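Local coordinates for D-psicose 3-epimerase (Agrobacterium tumefaciens, PDB 2HK0), which catalyses the epimerisation at C3 that interconverts D-fructose and D-psicose, a reaction in which a bound metal plays a pivotal part, at residues F159-G164 and K195-V200; L167-L172 and V187-D192. One frame throughout, in Å; residues are numbered along the deposited sequence.

Interaction 1 (F159-G164 and K195-V200); sequences FANDLG and KNNVKV
N197 meets A160 and N161 where a type I beta turn, K195 to V198, lies beside the Schellman motif that ends helix 142-162. The motif is identified by its two bonds, I165 N to A160 O and G164 N to N161 O, with G164 as the C-prime residue at positive phi; the G164 N to N161 O bond measures 2.9 Å. The two backbones come closest at N161 and N197, whose CA atoms are 6.3 Å apart. N197 holds its CG between its own backbone N and carbonyl carbon (chi1 66°), which carries the amide across to the helix. Its ND2 end does most of the touching, standing 3.7 Å from A160 CB and 3.5 Å from N161 CB. The approach of N197 ND2 to N161 N, at 3.2 Å, is no bond, since both atoms are donors. What draws the amide nitrogen so near is outside the two segments: N197 ND2 is hydrogen-bonded to A157 O in the helix and to I165 O just past it, so two carbonyls hold the amide in place and satisfy its buried nitrogen. N161 has CG anti to the backbone N (chi1 -175°), which sets its amide obliquely across that of N197, and its ND2 lies 4.0 Å from N197 CB. With planes 59° apart the amides neither stack nor bond; the contact between them is van der Waals. K195, at the start of the turn, forms a salt bridge with D158 of the same helix. In the eight-stranded barrel, the contact ties the end of helix 142-162 to the entry of strand 198-203; A160 also packs on L113 of helix 99-118 and on L167 of strand 166-170, while N197 reaches N166.

Interaction 2 (L167-L172 and V187-D192); sequences LCIEVL and VAFVKD
I169 and F189 set their side chains at about a right angle to each other, with the isoleucine directed outward from strand 166-170 and the phenylalanine inward from helix 183-193. The shortest approach is from I169 CG1 to F189 CE1, at 4.1 Å. The other methyls, CG2 and CD1, also lie near this carbon: I169 CG2 is 4.2 Å from F189 CE1, and I169 CD1 is 4.4 Å from it. The branches of I169 thus gather beside the CD1-CE1 side of the ring, with CE1 nearest. For F189 the extended first torsion, CG opposite the backbone N at 178°, sends the ring out from the helix toward the strand. In I169, CG1 sits beside the backbone N and opposite the carbonyl carbon (chi1 -48°), within range of both helix residues. The second of these is V190, whose CG2 comes to 4.3 Å from I169 CG1. Because F189 and V190 are consecutive, I169 CG1 is met from two directions, by an aromatic carbon and by a methyl. The backbones themselves stay well apart, the nearest CA atoms being those of I169 and V190 at 7.8 Å, so the side chains span the distance. L180 touches both I169 and F189, and F189 also packs on V150 and I153 of helix 142-162. This is the strand-to-helix half of a beta-alpha-beta unit, strand 166-170, helix 183-193 and strand 198-203, in the TIM barrel. No hydrogen bond crosses between the segments, and all three touching residues are buried and apolar. The join thus rests on hydrophobic burial and van der Waals contact, with no directional bond to fix the helix against the strand.

Both contacts are buried, but interaction 2 is nearer the chain centre (about 13 Å between centres, against about 16 Å) and all three of its touching residues are buried, whereas N161 in interaction 1 is exposed. They share the barrel sheet: strands 166-170 and 198-203 are neighbours, probably hydrogen-bonded through K199 O to I169 N and K199 N to L167 O, each at 2.8 Å. The chain between 164 and 195 contains both segments of interaction 2. V190 joins them by packing on V200. Their chemistry differs accordingly: at the end of the barrel where strand 198-203 begins, an amide is held by backbone carbonyls at a helix end, whereas in the strand-helix layer only apolar side chains meet.

Interaction 1 (F159-G164 and K195-V200)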
ATOM      1  N   PHE A 159      -3.332 -29.321 -31.691  1.00 21.89           N
ATOM      2  CA  PHE A 159      -3.976 -28.648 -32.814  1.00 22.45           C
ATOM      3  C   PHE A 159      -3.586 -27.169 -32.783  1.00 21.64           C
ATOM      4  O   PHE A 159      -3.207 -26.598 -33.801  1.00 19.28           O
ATOM      5  CB  PHE A 159      -5.503 -28.823 -32.723  1.00 21.93           C
ATOM      6  CG  PHE A 159      -6.247 -28.365 -33.949  1.00 23.19           C
ATOM      7  CD1 PHE A 159      -6.589 -27.030 -34.113  1.00 22.49           C
ATOM      8  CD2 PHE A 159      -6.609 -29.282 -34.938  1.00 25.71           C
ATOM      9  CE1 PHE A 159      -7.290 -26.600 -35.246  1.00 25.91           C
ATOM     10  CE2 PHE A 159      -7.308 -28.870 -36.076  1.00 25.69           C
ATOM     11  CZ  PHE A 159      -7.650 -27.519 -36.229  1.00 26.24           C
ATOM     12  N   ALA A 160      -3.657 -26.559 -31.602  1.00 19.93           N
ATOM     13  CA  ALA A 160      -3.283 -25.153 -31.453  1.00 20.95           C
ATOM     14  C   ALA A 160      -1.796 -24.974 -31.765  1.00 20.30           C
ATOM     15  O   ALA A 160      -1.395 -24.031 -32.450  1.00 19.91           O
ATOM     16  CB  ALA A 160      -3.565 -24.682 -30.019  1.00 19.63           C
ATOM     17  N   ASN A 161      -0.983 -25.892 -31.251  1.00 19.78           N
ATOM     18  CA  ASN A 161       0.452 -25.827 -31.449  1.00 21.41           C
ATOM     19  C   ASN A 161       0.854 -25.878 -32.918  1.00 22.48           C
ATOM     20  O   ASN A 161       1.807 -25.217 -33.328  1.00 22.02           O
ATOM     21  CB  ASN A 161       1.157 -26.949 -30.681  1.00 23.53           C
ATOM     22  CG  ASN A 161       2.676 -26.842 -30.772  1.00 25.43           C
ATOM     23  OD1 ASN A 161       3.349 -27.769 -31.226  1.00 27.73           O
ATOM     24  ND2 ASN A 161       3.219 -25.706 -30.347  1.00 23.77           N
ATOM     25  N   ASP A 162       0.138 -26.651 -33.722  1.00 24.65           N
ATOM     26  CA  ASP A 162       0.485 -26.709 -35.137  1.00 26.78           C
ATOM     27  C   ASP A 162       0.264 -25.337 -35.762  1.00 27.56           C
ATOM     28  O   ASP A 162       0.915 -24.979 -36.738  1.00 28.21           O
ATOM     29  CB  ASP A 162      -0.353 -27.766 -35.873  1.00 27.78           C
ATOM     30  CG  ASP A 162       0.056 -29.192 -35.512  1.00 29.71           C
ATOM     31  OD1 ASP A 162       1.178 -29.388 -34.994  1.00 29.41           O
ATOM     32  OD2 ASP A 162      -0.743 -30.123 -35.758  1.00 31.89           O
ATOM     33  N   LEU A 163      -0.639 -24.556 -35.179  1.00 24.63           N
ATOM     34  CA  LEU A 163      -0.931 -23.228 -35.707  1.00 23.35           C
ATOM     35  C   LEU A 163      -0.090 -22.144 -35.027  1.00 21.31           C
ATOM     36  O   LEU A 163      -0.303 -20.961 -35.261  1.00 19.10           O
ATOM     37  CB  LEU A 163      -2.436 -22.924 -35.534  1.00 23.69           C
ATOM     38  CG  LEU A 163      -3.381 -23.866 -36.299  1.00 24.63           C
ATOM     39  CD1 LEU A 163      -4.833 -23.640 -35.886  1.00 25.20           C
ATOM     40  CD2 LEU A 163      -3.205 -23.631 -37.804  1.00 24.74           C
ATOM     41  N   GLY A 164       0.863 -22.560 -34.192  1.00 20.24           N
ATOM     42  CA  GLY A 164       1.719 -21.614 -33.480  1.00 20.18           C
ATOM     43  C   GLY A 164       0.947 -20.786 -32.459  1.00 20.09           C
ATOM     44  O   GLY A 164       1.273 -19.628 -32.207  1.00 21.01           O
ATOM     45  N   LYS A 195       1.673 -29.612 -21.634  1.00 22.03           N
ATOM     46  CA  LYS A 195       1.885 -29.218 -23.016  1.00 22.13           C
ATOM     47  C   LYS A 195       2.667 -27.915 -23.027  1.00 22.45           C
ATOM     48  O   LYS A 195       2.404 -27.007 -22.233  1.00 24.03           O
ATOM     49  CB  LYS A 195       0.544 -29.057 -23.722  1.00 22.26           C
ATOM     50  CG  LYS A 195      -0.238 -30.374 -23.887  1.00 22.85           C
ATOM     51  CD  LYS A 195       0.391 -31.265 -24.948  1.00 24.36           C
ATOM     52  CE  LYS A 195      -0.430 -32.534 -25.174  1.00 25.38           C
ATOM     53  NZ  LYS A 195       0.105 -33.322 -26.324  1.00 25.94           N
ATOM     54  N   ASN A 196       3.645 -27.830 -23.916  1.00 23.63           N
ATOM     55  CA  ASN A 196       4.486 -26.642 -24.006  1.00 22.86           C
ATOM     56  C   ASN A 196       3.770 -25.359 -24.385  1.00 22.28           C
ATOM     57  O   ASN A 196       4.254 -24.273 -24.066  1.00 21.40           O
ATOM     58  CB  ASN A 196       5.617 -26.873 -24.999  1.00 25.74           C
ATOM     59  CG  ASN A 196       6.498 -28.032 -24.605  1.00 30.96           C
ATOM     60  OD1 ASN A 196       6.804 -28.216 -23.424  1.00 32.01           O
ATOM     61  ND2 ASN A 196       6.919 -28.822 -25.590  1.00 32.06           N
ATOM     62  N   ASN A 197       2.631 -25.467 -25.065  1.00 19.16           N
ATOM     63  CA  ASN A 197       1.922 -24.264 -25.487  1.00 19.12           C
ATOM     64  C   ASN A 197       0.675 -23.939 -24.668  1.00 19.78           C
ATOM     65  O   ASN A 197      -0.218 -23.239 -25.152  1.00 19.83           O
ATOM     66  CB  ASN A 197       1.565 -24.358 -26.987  1.00 17.52           C
ATOM     67  CG  ASN A 197       0.563 -25.462 -27.280  1.00 18.29           C
ATOM     68  OD1 ASN A 197       0.660 -26.562 -26.740  1.00 15.73           O
ATOM     69  ND2 ASN A 197      -0.401 -25.171 -28.142  1.00 17.77           N
ATOM     70  N   VAL A 198       0.598 -24.463 -23.443  1.00 19.74           N
ATOM     71  CA  VAL A 198      -0.523 -24.171 -22.554  1.00 17.62           C
ATOM     72  C   VAL A 198       0.125 -23.408 -21.405  1.00 18.94           C
ATOM     73  O   VAL A 198       1.070 -23.890 -20.772  1.00 18.16           O
ATOM     74  CB  VAL A 198      -1.234 -25.448 -22.058  1.00 19.06           C
ATOM     75  CG1 VAL A 198      -2.332 -25.082 -21.064  1.00 18.64           C
ATOM     76  CG2 VAL A 198      -1.865 -26.191 -23.265  1.00 20.62           C
ATOM     77  N   LYS A 199      -0.390 -22.204 -21.160  1.00 17.16           N
ATOM     78  CA  LYS A 199       0.154 -21.287 -20.171  1.00 18.44           C
ATOM     79  C   LYS A 199      -0.888 -20.788 -19.173  1.00 19.15           C
ATOM     80  O   LYS A 199      -2.101 -20.943 -19.374  1.00 18.24           O
ATOM     81  CB  LYS A 199       0.731 -20.065 -20.904  1.00 16.17           C
ATOM     82  CG  LYS A 199       1.743 -20.388 -22.004  1.00 21.51           C
ATOM     83  CD  LYS A 199       3.040 -20.900 -21.403  1.00 24.13           C
ATOM     84  CE  LYS A 199       3.965 -21.505 -22.462  1.00 27.37           C
ATOM     85  NZ  LYS A 199       4.208 -20.561 -23.577  1.00 28.48           N
ATOM     86  N   VAL A 200      -0.404 -20.159 -18.108  1.00 19.68           N
ATOM     87  CA  VAL A 200      -1.284 -19.606 -17.097  1.00 19.57           C
ATOM     88  C   VAL A 200      -1.547 -18.154 -17.459  1.00 17.98           C
ATOM     89  O   VAL A 200      -0.678 -17.478 -18.018  1.00 15.47           O
ATOM     90  CB  VAL A 200      -0.647 -19.652 -15.683  1.00 23.87           C
ATOM     91  CG1 VAL A 200      -1.548 -18.946 -14.680  1.00 24.58           C
ATOM     92  CG2 VAL A 200      -0.460 -21.109 -15.246  1.00 26.15           C
TER

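Interaction 2 (L167-L172 and V187-D192)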
ATOM      1  N   LEU A 167      -2.300 -21.422 -25.668  1.00 17.52           N
ATOM      2  CA  LEU A 167      -3.584 -21.405 -24.976  1.00 18.12           C
ATOM      3  C   LEU A 167      -3.293 -20.924 -23.548  1.00 19.11           C
ATOM      4  O   LEU A 167      -2.545 -21.572 -22.805  1.00 18.63           O
ATOM      5  CB  LEU A 167      -4.174 -22.826 -24.952  1.00 17.89           C
ATOM      6  CG  LEU A 167      -4.377 -23.438 -26.351  1.00 21.00           C
ATOM      7  CD1 LEU A 167      -4.802 -24.894 -26.253  1.00 19.51           C
ATOM      8  CD2 LEU A 167      -5.426 -22.613 -27.102  1.00 19.75           C
ATOM      9  N   CYS A 168      -3.871 -19.789 -23.165  1.00 18.49           N
ATOM     10  CA  CYS A 168      -3.628 -19.236 -21.833  1.00 16.28           C
ATOM     11  C   CYS A 168      -4.856 -19.381 -20.945  1.00 17.85           C
ATOM     12  O   CYS A 168      -5.898 -18.778 -21.211  1.00 19.62           O
ATOM     13  CB  CYS A 168      -3.218 -17.771 -21.962  1.00 18.06           C
ATOM     14  SG  CYS A 168      -1.758 -17.581 -23.027  1.00 20.83           S
ATOM     15  N   ILE A 169      -4.710 -20.192 -19.898  1.00 16.62           N
ATOM     16  CA  ILE A 169      -5.771 -20.514 -18.943  1.00 17.73           C
ATOM     17  C   ILE A 169      -5.924 -19.422 -17.901  1.00 17.84           C
ATOM     18  O   ILE A 169      -5.042 -19.228 -17.059  1.00 14.52           O
ATOM     19  CB  ILE A 169      -5.451 -21.842 -18.226  1.00 18.03           C
ATOM     20  CG1 ILE A 169      -5.042 -22.892 -19.270  1.00 15.55           C
ATOM     21  CG2 ILE A 169      -6.658 -22.310 -17.397  1.00 17.44           C
ATOM     22  CD1 ILE A 169      -6.094 -23.168 -20.337  1.00 17.91           C
ATOM     23  N   GLU A 170      -7.060 -18.731 -17.938  1.00 16.39           N
ATOM     24  CA  GLU A 170      -7.281 -17.619 -17.014  1.00 18.27           C
ATOM     25  C   GLU A 170      -7.765 -18.030 -15.640  1.00 16.64           C
ATOM     26  O   GLU A 170      -8.703 -18.816 -15.507  1.00 16.91           O
ATOM     27  CB  GLU A 170      -8.262 -16.607 -17.627  1.00 19.02           C
ATOM     28  CG  GLU A 170      -8.446 -15.320 -16.809  1.00 19.89           C
ATOM     29  CD  GLU A 170      -9.301 -14.271 -17.533  1.00 24.44           C
ATOM     30  OE1 GLU A 170     -10.119 -14.659 -18.397  1.00 24.16           O
ATOM     31  OE2 GLU A 170      -9.167 -13.063 -17.230  1.00 22.14           O
ATOM     32  N   VAL A 171      -7.102 -17.492 -14.618  1.00 17.28           N
ATOM     33  CA  VAL A 171      -7.446 -17.755 -13.219  1.00 15.60           C
ATOM     34  C   VAL A 171      -8.506 -16.706 -12.888  1.00 17.66           C
ATOM     35  O   VAL A 171      -8.280 -15.516 -13.097  1.00 17.07           O
ATOM     36  CB  VAL A 171      -6.189 -17.592 -12.316  1.00 17.12           C
ATOM     37  CG1 VAL A 171      -6.561 -17.712 -10.838  1.00 14.32           C
ATOM     38  CG2 VAL A 171      -5.160 -18.672 -12.680  1.00 15.46           C
ATOM     39  N   LEU A 172      -9.661 -17.147 -12.397  1.00 17.74           N
ATOM     40  CA  LEU A 172     -10.773 -16.229 -12.092  1.00 17.59           C
ATOM     41  C   LEU A 172     -11.203 -16.196 -10.623  1.00 16.88           C
ATOM     42  O   LEU A 172     -10.864 -17.088  -9.847  1.00 15.33           O
ATOM     43  CB  LEU A 172     -11.991 -16.611 -12.935  1.00 17.38           C
ATOM     44  CG  LEU A 172     -11.836 -16.579 -14.451  1.00 18.03           C
ATOM     45  CD1 LEU A 172     -13.059 -17.252 -15.094  1.00 19.95           C
ATOM     46  CD2 LEU A 172     -11.704 -15.144 -14.922  1.00 17.39           C
ATOM     47  N   VAL A 187      -1.195 -22.809 -12.060  1.00 19.76           N
ATOM     48  CA  VAL A 187       0.049 -23.490 -12.390  1.00 17.71           C
ATOM     49  C   VAL A 187      -0.081 -25.020 -12.254  1.00 18.84           C
ATOM     50  O   VAL A 187       0.440 -25.759 -13.084  1.00 19.96           O
ATOM     51  CB  VAL A 187       1.188 -22.987 -11.493  1.00 18.77           C
ATOM     52  CG1 VAL A 187       2.392 -23.941 -11.576  1.00 18.41           C
ATOM     53  CG2 VAL A 187       1.607 -21.569 -11.936  1.00 17.04           C
ATOM     54  N   ALA A 188      -0.793 -25.496 -11.233  1.00 18.89           N
ATOM     55  CA  ALA A 188      -0.935 -26.944 -11.045  1.00 21.54           C
ATOM     56  C   ALA A 188      -1.698 -27.519 -12.230  1.00 21.88           C
ATOM     57  O   ALA A 188      -1.337 -28.559 -12.772  1.00 21.10           O
ATOM     58  CB  ALA A 188      -1.672 -27.257  -9.738  1.00 19.65           C
ATOM     59  N   PHE A 189      -2.747 -26.820 -12.640  1.00 19.92           N
ATOM     60  CA  PHE A 189      -3.556 -27.263 -13.761  1.00 20.35           C
ATOM     61  C   PHE A 189      -2.711 -27.355 -15.039  1.00 19.93           C
ATOM     62  O   PHE A 189      -2.779 -28.344 -15.763  1.00 19.03           O
ATOM     63  CB  PHE A 189      -4.725 -26.291 -13.970  1.00 18.24           C
ATOM     64  CG  PHE A 189      -5.595 -26.625 -15.145  1.00 18.87           C
ATOM     65  CD1 PHE A 189      -5.255 -26.199 -16.428  1.00 19.06           C
ATOM     66  CD2 PHE A 189      -6.765 -27.351 -14.966  1.00 18.76           C
ATOM     67  CE1 PHE A 189      -6.081 -26.497 -17.521  1.00 21.39           C
ATOM     68  CE2 PHE A 189      -7.605 -27.660 -16.056  1.00 20.04           C
ATOM     69  CZ  PHE A 189      -7.266 -27.234 -17.328  1.00 20.76           C
ATOM     70  N   VAL A 190      -1.938 -26.307 -15.314  1.00 18.91           N
ATOM     71  CA  VAL A 190      -1.088 -26.262 -16.490  1.00 18.88           C
ATOM     72  C   VAL A 190      -0.034 -27.391 -16.473  1.00 20.46           C
ATOM     73  O   VAL A 190       0.223 -28.030 -17.503  1.00 18.63           O
ATOM     74  CB  VAL A 190      -0.432 -24.859 -16.608  1.00 19.65           C
ATOM     75  CG1 VAL A 190       0.710 -24.861 -17.630  1.00 17.97           C
ATOM     76  CG2 VAL A 190      -1.501 -23.858 -17.040  1.00 18.51           C
ATOM     77  N   LYS A 191       0.560 -27.651 -15.312  1.00 19.94           N
ATOM     78  CA  LYS A 191       1.554 -28.725 -15.223  1.00 21.68           C
ATOM     79  C   LYS A 191       0.900 -30.077 -15.517  1.00 22.66           C
ATOM     80  O   LYS A 191       1.499 -30.937 -16.155  1.00 21.54           O
ATOM     81  CB  LYS A 191       2.205 -28.733 -13.844  1.00 21.60           C
ATOM     82  CG  LYS A 191       3.230 -27.620 -13.669  1.00 26.31           C
ATOM     83  CD  LYS A 191       3.806 -27.611 -12.262  1.00 26.49           C
ATOM     84  CE  LYS A 191       4.912 -26.576 -12.118  1.00 29.54           C
ATOM     85  NZ  LYS A 191       5.472 -26.611 -10.723  1.00 32.82           N
ATOM     86  N   ASP A 192      -0.330 -30.261 -15.045  1.00 22.47           N
ATOM     87  CA  ASP A 192      -1.069 -31.487 -15.303  1.00 24.29           C
ATOM     88  C   ASP A 192      -1.380 -31.652 -16.784  1.00 24.67           C
ATOM     89  O   ASP A 192      -1.431 -32.776 -17.292  1.00 23.92           O
ATOM     90  CB  ASP A 192      -2.392 -31.505 -14.550  1.00 28.08           C
ATOM     91  CG  ASP A 192      -2.277 -32.176 -13.210  1.00 35.35           C
ATOM     92  OD1 ASP A 192      -1.277 -32.903 -13.007  1.00 38.55           O
ATOM     93  OD2 ASP A 192      -3.182 -31.990 -12.365  1.00 37.50           O
TER